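Local coordinates for alpha-galactosidase (Umbelopsis vinacea, PDB 3A5V), which hydrolyses terminal alpha-galactosidic bonds, as a glycosylated, tetrameric family 27 glycoside hydrolase from a fungus, at residues T8-W13 and L162-N167; R74-L79 and W121-L126; I113-W118 and G151-K156. All coordinates share one frame; numbering follows the deposited sequence.

Contact 1: T8-W13 and L162-N167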
# COMPACT_ATOMS: atom_id res chain seq x y z
N THR A 8 -9.83 -25.08 21.52
CA THR A 8 -9.51 -23.89 22.30
C THR A 8 -8.05 -23.56 21.92
O THR A 8 -7.36 -24.41 21.32
CB THR A 8 -9.56 -24.18 23.82
OG1 THR A 8 -8.69 -25.27 24.13
CG2 THR A 8 -10.99 -24.51 24.28
N PRO A 9 -7.58 -22.33 22.23
CA PRO A 9 -6.19 -22.03 21.91
C PRO A 9 -5.19 -23.01 22.55
O PRO A 9 -5.39 -23.43 23.70
CB PRO A 9 -5.98 -20.61 22.49
CG PRO A 9 -7.39 -20.00 22.46
CD PRO A 9 -8.30 -21.18 22.80
N GLN A 10 -4.14 -23.38 21.82
CA GLN A 10 -3.11 -24.28 22.38
C GLN A 10 -2.32 -23.61 23.53
O GLN A 10 -2.19 -22.39 23.58
CB GLN A 10 -2.14 -24.77 21.29
CG GLN A 10 -1.26 -23.67 20.62
CD GLN A 10 -1.87 -23.05 19.34
OE1 GLN A 10 -3.09 -22.92 19.21
NE2 GLN A 10 -1.00 -22.64 18.42
N MET A 11 -1.83 -24.43 24.45
CA MET A 11 -1.01 -23.95 25.55
C MET A 11 0.23 -24.84 25.62
O MET A 11 0.17 -26.04 25.33
CB MET A 11 -1.78 -24.01 26.87
CG MET A 11 -3.09 -23.19 26.90
SD MET A 11 -4.06 -23.44 28.41
CE MET A 11 -2.89 -22.92 29.69
N GLY A 12 1.36 -24.26 26.02
CA GLY A 12 2.60 -25.03 26.02
C GLY A 12 3.80 -24.19 26.38
O GLY A 12 3.68 -23.15 27.06
N TRP A 13 4.96 -24.64 25.92
CA TRP A 13 6.25 -24.03 26.22
C TRP A 13 7.20 -24.30 25.04
O TRP A 13 7.12 -25.36 24.40
CB TRP A 13 6.80 -24.62 27.53
CG TRP A 13 8.21 -24.17 27.86
CD1 TRP A 13 8.59 -23.06 28.55
CD2 TRP A 13 9.41 -24.86 27.50
NE1 TRP A 13 9.97 -23.01 28.66
CE2 TRP A 13 10.49 -24.10 28.02
CE3 TRP A 13 9.67 -26.04 26.78
CZ2 TRP A 13 11.83 -24.49 27.83
CZ3 TRP A 13 11.00 -26.44 26.61
CH2 TRP A 13 12.07 -25.65 27.13
N LEU A 162 -0.85 -30.13 14.96
CA LEU A 162 -1.33 -28.75 15.07
C LEU A 162 -0.44 -27.84 14.21
O LEU A 162 0.77 -27.81 14.38
CB LEU A 162 -1.32 -28.31 16.55
CG LEU A 162 -2.12 -27.04 16.88
CD1 LEU A 162 -2.57 -27.03 18.33
CD2 LEU A 162 -1.32 -25.77 16.52
N TYR A 163 -1.05 -27.11 13.29
CA TYR A 163 -0.32 -26.32 12.30
C TYR A 163 -0.32 -24.84 12.72
O TYR A 163 -1.33 -24.14 12.56
CB TYR A 163 -0.93 -26.52 10.90
CG TYR A 163 -0.16 -25.91 9.72
CD1 TYR A 163 1.21 -25.64 9.79
CD2 TYR A 163 -0.81 -25.67 8.51
CE1 TYR A 163 1.91 -25.10 8.68
CE2 TYR A 163 -0.13 -25.15 7.40
CZ TYR A 163 1.22 -24.86 7.50
OH TYR A 163 1.86 -24.32 6.40
N SER A 164 0.81 -24.40 13.27
CA SER A 164 0.97 -23.05 13.80
C SER A 164 1.75 -22.24 12.75
O SER A 164 2.93 -22.49 12.53
CB SER A 164 1.70 -23.09 15.16
OG SER A 164 2.27 -21.85 15.55
N LEU A 165 1.07 -21.30 12.09
CA LEU A 165 1.77 -20.41 11.14
C LEU A 165 2.60 -19.38 11.88
O LEU A 165 2.17 -18.81 12.89
CB LEU A 165 0.79 -19.69 10.21
CG LEU A 165 0.78 -20.17 8.76
CD1 LEU A 165 0.43 -21.67 8.69
CD2 LEU A 165 -0.15 -19.34 7.91
N CYS A 166 3.79 -19.12 11.35
CA CYS A 166 4.65 -18.06 11.86
C CYS A 166 5.13 -17.17 10.69
O CYS A 166 6.32 -17.16 10.35
CB CYS A 166 5.82 -18.67 12.65
SG CYS A 166 6.91 -17.44 13.46
N ASN A 167 4.20 -16.41 10.10
CA ASN A 167 4.52 -15.48 9.01
C ASN A 167 4.29 -14.00 9.39
O ASN A 167 4.29 -13.12 8.55
CB ASN A 167 3.80 -15.88 7.70
CG ASN A 167 2.48 -15.11 7.47
OD1 ASN A 167 1.72 -14.84 8.41
ND2 ASN A 167 2.23 -14.76 6.22

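Contact 2: R74-L79 and W121-L126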
# COMPACT_ATOMS: atom_id res chain seq x y z
N ARG A 74 20.24 -39.83 20.31
CA ARG A 74 19.32 -40.93 19.95
C ARG A 74 18.38 -40.61 18.78
O ARG A 74 17.55 -41.44 18.42
CB ARG A 74 18.46 -41.37 21.14
CG ARG A 74 19.21 -41.71 22.42
CD ARG A 74 18.23 -42.05 23.53
NE ARG A 74 17.43 -40.89 23.94
CZ ARG A 74 16.23 -40.98 24.53
NH1 ARG A 74 15.69 -42.17 24.77
NH2 ARG A 74 15.57 -39.89 24.86
N GLY A 75 18.53 -39.44 18.17
CA GLY A 75 17.53 -38.96 17.22
C GLY A 75 16.34 -38.35 17.96
O GLY A 75 16.24 -38.45 19.19
N ILE A 76 15.44 -37.72 17.21
CA ILE A 76 14.27 -37.07 17.81
C ILE A 76 13.22 -38.07 18.33
O ILE A 76 12.62 -37.85 19.39
CB ILE A 76 13.59 -36.07 16.81
CG1 ILE A 76 14.52 -34.90 16.48
CG2 ILE A 76 12.24 -35.56 17.34
CD1 ILE A 76 14.87 -33.99 17.66
N LYS A 77 12.99 -39.16 17.60
CA LYS A 77 11.87 -40.05 17.96
C LYS A 77 11.89 -40.53 19.43
O LYS A 77 10.86 -40.46 20.11
CB LYS A 77 11.69 -41.23 16.99
CG LYS A 77 10.40 -41.99 17.25
CD LYS A 77 10.33 -43.29 16.49
CE LYS A 77 9.07 -44.06 16.87
NZ LYS A 77 7.83 -43.46 16.25
N PRO A 78 13.05 -41.03 19.93
CA PRO A 78 13.06 -41.49 21.32
C PRO A 78 12.82 -40.38 22.35
O PRO A 78 12.27 -40.65 23.42
CB PRO A 78 14.47 -42.07 21.48
CG PRO A 78 14.87 -42.48 20.09
CD PRO A 78 14.34 -41.30 19.27
N LEU A 79 13.25 -39.15 22.04
CA LEU A 79 12.91 -37.99 22.86
C LEU A 79 11.40 -37.72 22.86
O LEU A 79 10.81 -37.44 23.91
CB LEU A 79 13.71 -36.74 22.41
CG LEU A 79 13.36 -35.42 23.11
CD1 LEU A 79 13.52 -35.50 24.65
CD2 LEU A 79 14.22 -34.26 22.54
N TRP A 121 8.43 -39.45 13.56
CA TRP A 121 8.98 -39.14 14.88
C TRP A 121 7.93 -39.04 15.98
O TRP A 121 8.28 -39.05 17.16
CB TRP A 121 9.78 -37.85 14.84
CG TRP A 121 11.07 -37.90 14.06
CD1 TRP A 121 11.73 -39.02 13.62
CD2 TRP A 121 11.86 -36.78 13.65
NE1 TRP A 121 12.89 -38.65 12.95
CE2 TRP A 121 12.99 -37.28 12.97
CE3 TRP A 121 11.71 -35.39 13.80
CZ2 TRP A 121 13.98 -36.44 12.43
CZ3 TRP A 121 12.70 -34.55 13.27
CH2 TRP A 121 13.81 -35.09 12.60
N GLY A 122 6.65 -38.94 15.60
CA GLY A 122 5.57 -38.74 16.57
C GLY A 122 5.26 -37.27 16.91
O GLY A 122 4.63 -36.99 17.93
N ILE A 123 5.72 -36.35 16.08
CA ILE A 123 5.49 -34.89 16.28
C ILE A 123 3.98 -34.61 16.23
O ILE A 123 3.25 -35.22 15.44
CB ILE A 123 6.28 -34.06 15.22
CG1 ILE A 123 7.80 -34.21 15.42
CG2 ILE A 123 5.85 -32.57 15.18
CD1 ILE A 123 8.35 -33.63 16.75
N ASP A 124 3.51 -33.72 17.11
CA ASP A 124 2.08 -33.40 17.25
C ASP A 124 1.75 -31.95 16.86
O ASP A 124 0.59 -31.53 16.98
CB ASP A 124 1.70 -33.58 18.73
CG ASP A 124 2.05 -34.96 19.26
OD1 ASP A 124 1.47 -35.93 18.76
OD2 ASP A 124 2.92 -35.07 20.16
N TYR A 125 2.76 -31.19 16.44
CA TYR A 125 2.68 -29.71 16.41
C TYR A 125 3.83 -29.19 15.57
O TYR A 125 4.99 -29.56 15.79
CB TYR A 125 2.82 -29.16 17.85
CG TYR A 125 2.61 -27.67 18.06
CD1 TYR A 125 3.55 -26.72 17.61
CD2 TYR A 125 1.51 -27.21 18.79
CE1 TYR A 125 3.36 -25.33 17.84
CE2 TYR A 125 1.31 -25.83 19.04
CZ TYR A 125 2.24 -24.90 18.56
OH TYR A 125 2.03 -23.55 18.80
N LEU A 126 3.52 -28.32 14.60
CA LEU A 126 4.53 -27.63 13.81
C LEU A 126 4.39 -26.12 13.93
O LEU A 126 3.32 -25.58 13.61
CB LEU A 126 4.43 -28.00 12.32
CG LEU A 126 5.36 -27.21 11.37
CD1 LEU A 126 6.86 -27.60 11.55
CD2 LEU A 126 4.95 -27.44 9.94
O HOH W 1 7.25 -41.13 18.73

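Contact 3: I113-W118 and G151-K156. With NAG (2-acetamido-2-deoxy-beta-D-glucopyranose), chain B.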
# COMPACT_ATOMS: atom_id res chain seq x y z
N ILE A 113 8.25 -34.56 2.23
CA ILE A 113 9.34 -35.29 2.88
C ILE A 113 9.49 -34.92 4.36
O ILE A 113 9.59 -35.80 5.22
CB ILE A 113 10.66 -35.06 2.11
CG1 ILE A 113 10.61 -35.85 0.78
CG2 ILE A 113 11.87 -35.49 2.94
CD1 ILE A 113 11.67 -35.42 -0.23
N ASP A 114 9.49 -33.62 4.66
CA ASP A 114 9.68 -33.19 6.05
C ASP A 114 8.49 -33.55 6.93
O ASP A 114 8.66 -34.01 8.07
CB ASP A 114 10.04 -31.70 6.13
CG ASP A 114 11.44 -31.40 5.61
OD1 ASP A 114 12.19 -32.35 5.25
OD2 ASP A 114 11.81 -30.20 5.56
N ALA A 115 7.27 -33.36 6.41
CA ALA A 115 6.07 -33.73 7.16
C ALA A 115 6.07 -35.23 7.48
O ALA A 115 5.70 -35.64 8.58
CB ALA A 115 4.84 -33.37 6.37
N LYS A 116 6.47 -36.04 6.50
CA LYS A 116 6.56 -37.49 6.68
C LYS A 116 7.56 -37.84 7.80
O LYS A 116 7.27 -38.67 8.66
CB LYS A 116 6.94 -38.17 5.36
CG LYS A 116 7.00 -39.69 5.43
CD LYS A 116 7.02 -40.30 4.02
CE LYS A 116 7.15 -41.83 4.07
NZ LYS A 116 7.79 -42.37 2.83
N THR A 117 8.73 -37.19 7.78
CA THR A 117 9.72 -37.38 8.84
C THR A 117 9.14 -37.05 10.22
O THR A 117 9.25 -37.83 11.16
CB THR A 117 10.98 -36.52 8.57
OG1 THR A 117 11.54 -36.92 7.32
CG2 THR A 117 12.05 -36.65 9.67
N TRP A 118 8.47 -35.90 10.34
CA TRP A 118 7.95 -35.47 11.64
C TRP A 118 6.87 -36.43 12.15
O TRP A 118 6.86 -36.78 13.34
CB TRP A 118 7.44 -34.02 11.54
CG TRP A 118 8.53 -33.05 11.11
CD1 TRP A 118 9.87 -33.15 11.38
CD2 TRP A 118 8.37 -31.87 10.32
NE1 TRP A 118 10.55 -32.09 10.83
CE2 TRP A 118 9.65 -31.29 10.17
CE3 TRP A 118 7.26 -31.24 9.72
CZ2 TRP A 118 9.86 -30.12 9.44
CZ3 TRP A 118 7.47 -30.06 8.99
CH2 TRP A 118 8.77 -29.52 8.85
N GLY A 151 0.55 -27.40 4.74
CA GLY A 151 -0.71 -27.87 5.33
C GLY A 151 -1.14 -29.21 4.72
O GLY A 151 -1.52 -30.14 5.45
N ASN A 152 -1.08 -29.30 3.40
CA ASN A 152 -1.43 -30.52 2.66
C ASN A 152 -0.46 -31.66 3.02
O ASN A 152 -0.90 -32.78 3.26
CB ASN A 152 -1.39 -30.28 1.14
CG ASN A 152 -2.58 -29.46 0.63
OD1 ASN A 152 -2.56 -29.01 -0.51
ND2 ASN A 152 -3.61 -29.30 1.45
N ALA A 153 0.84 -31.35 3.06
CA ALA A 153 1.88 -32.31 3.45
C ALA A 153 1.63 -32.94 4.82
O ALA A 153 1.68 -34.17 4.97
CB ALA A 153 3.28 -31.66 3.40
N LEU A 154 1.36 -32.10 5.83
CA LEU A 154 0.98 -32.59 7.16
C LEU A 154 -0.26 -33.48 7.13
O LEU A 154 -0.26 -34.60 7.66
CB LEU A 154 0.78 -31.42 8.14
CG LEU A 154 1.99 -30.51 8.43
CD1 LEU A 154 1.54 -29.29 9.23
CD2 LEU A 154 3.10 -31.26 9.17
N ASN A 155 -1.31 -32.99 6.49
CA ASN A 155 -2.54 -33.75 6.39
C ASN A 155 -2.35 -35.18 5.82
O ASN A 155 -2.91 -36.15 6.35
CB ASN A 155 -3.56 -32.98 5.53
CG ASN A 155 -4.94 -33.59 5.60
OD1 ASN A 155 -5.30 -34.39 4.74
ND2 ASN A 155 -5.70 -33.25 6.65
N LYS A 156 -1.56 -35.29 4.76
CA LYS A 156 -1.43 -36.57 4.06
C LYS A 156 -0.68 -37.65 4.84
O LYS A 156 -0.79 -38.83 4.50
CB LYS A 156 -0.87 -36.39 2.65
CG LYS A 156 0.59 -36.02 2.55
CD LYS A 156 1.00 -35.86 1.05
CE LYS A 156 0.34 -34.63 0.40
NZ LYS A 156 0.78 -34.44 -1.02
C1 NAG B . -7.01 -33.87 6.70
C2 NAG B . -7.23 -34.15 8.19
C3 NAG B . -8.69 -34.53 8.49
C4 NAG B . -9.70 -33.60 7.83
C5 NAG B . -9.33 -33.39 6.35
C6 NAG B . -10.23 -32.39 5.62
C7 NAG B . -5.20 -34.96 9.33
C8 NAG B . -4.42 -36.18 9.75
N2 NAG B . -6.34 -35.19 8.68
O3 NAG B . -8.92 -34.57 9.89
O4 NAG B . -10.97 -34.21 7.91
O5 NAG B . -7.99 -32.94 6.24
O6 NAG B . -10.31 -31.21 6.40
O7 NAG B . -4.76 -33.82 9.59

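Contact 1: T8-W13 and L162-N167
The side-chain amide of Q10 lies with one face against the two methyl groups of L162. The methyl CD2 of L162 sits over the end of the amide, 3.7 Å from NE2 of Q10, while the methyl CD1 lies further back, 3.7 Å from CB of Q10. The plane of the amide therefore rests on a forked aliphatic surface, and S164 is met at the nitrogen end, its CB 4.3 Å from NE2 of Q10. Across the strand the ring of Y163 carries CD1 of L165 above one face, towards the rim, and points away from 8-13, to pack on M150 and L154 of helix 140-156.

Q10 reaches inward with CG set between its own N and carbonyl carbon (chi1 65°) and a bend at chi2 that turns the amide across L162. Glutamine suits the place because a flat face can lie on leucine while the polar end is used elsewhere: NE2 hydrogen-bonds to the hydroxyls of both Y125 and S183, which would hold the amide's rotation fixed in a buried setting. L162, with CG anti to its N (chi1 -165°), spreads both methyls towards Q10, and S164, a small residue, adds only its CB beside the nitrogen end.

Q10 lies just before strand 11-14 and L162 begins strand 162-165, the first and fifth strands of the barrel in chain order. Inward-pointing side chains meeting across the interior, near the N-terminal ends of the strands, are characteristic of the (beta/alpha)8 TIM barrel.

Contact 2: R74-L79 and W121-L126
W121, at the C-terminal end of helix 111-121, offers a ring face to I76, in the first turn of helix 76-85. The contact joins two helices of the outer layer of the (beta/alpha)8 barrel. CB of I76 stands 3.8 Å from the centroid of the six-membered ring of W121, 19° off its normal, a CH-pi contact. A branched aliphatic chain suits a broad indole: CG1 of I76 continues over CZ3 and CH2 of W121, while CG2 covers CE3. K77 follows the five-membered part, its CB 4.0 Å from CD1 of W121, and its methylene CG lies 3.6 Å from O of W121. With CG anti to the backbone N (chi1 -170°), the lysine chain runs past that carbonyl, and NZ donates a hydrogen bond to K120 O. A water donates to O of W121 at 2.8 Å and accepts only a weak bond from NZ of K77.

G122 comes next, ending the helix with a Schellman motif; its positive phi of 88° is easy for a residue without a side chain. The chain then heads for strand 125-129 through I123, whose CD1 meets I76 CG2 at 4.4 Å; that CG2 also lies 3.6 Å from W121 CE3.

Contact 3: I113-W118 and G151-K156
Two neighbouring helices of the outer layer of the TIM barrel, 111-121 and 140-156, pack here through small residues: A115 on the first faces A153 and L154 on the second. The axes of 113-118 and 151-156 approach to 8.3 Å and cross at -39°, running broadly the same way. Such closeness is possible because alanine occupies the middle of the interface on both sides. The methyl CB of A115 is laid against the backbone of the other helix, 3.5 Å from O of A153 and 3.7 Å from N of L154. It also meets the CB of A153 at 3.8 Å, methyl to methyl.

L154 closes the side of the contact that faces the barrel strands. Its CG is anti to the carbonyl carbon (chi1 -62°), and although the CB does not aim at helix 111-121, the branch carries CD2 round to 3.9 Å from CB of A115. The same methyl reaches the edge of the indole of W118, close to the ring plane, 4.2 Å from CE3; leucine suits this spot because one terminal methyl can fill the angle between a small alanine and a large ring. Over the rim of one face of that ring lies the carbonyl O of D114, of its own helix.

N155, next to L154, points away from the interface. Its ND2 is covalently joined to C1 of an N-acetylglucosamine, so the sugar begins an N-linked glycan on the side turned from helix 111-121.

Beneath the helices, L154 and W118 both rest on L126 of strand 125-129, W118 also touches I92 of strand 89-95, and its ring meets that of W121 further along the same helix.

Overall arrangement
From the N terminus, the chain enters the barrel through 8-13, and contact 1 is closed only when 162-167 arrives after 148 intervening residues, joining the first and fifth strands across the interior. Contacts 2 and 3 are both nested inside that loop. Contact 2 opens at 74-79; 113-118 then passes before 121-126 closes it, and 151-156 closes contact 3 afterwards, so the two cross. They link three successive outer helices, contact 2 from the start of 76-85 to the end of 111-121, contact 3 along the flanks of 111-121 and 140-156. Probable backbone hydrogen bonds join L126 to L162 and S164 of contact 1, and I123 N to W118 O of contact 3.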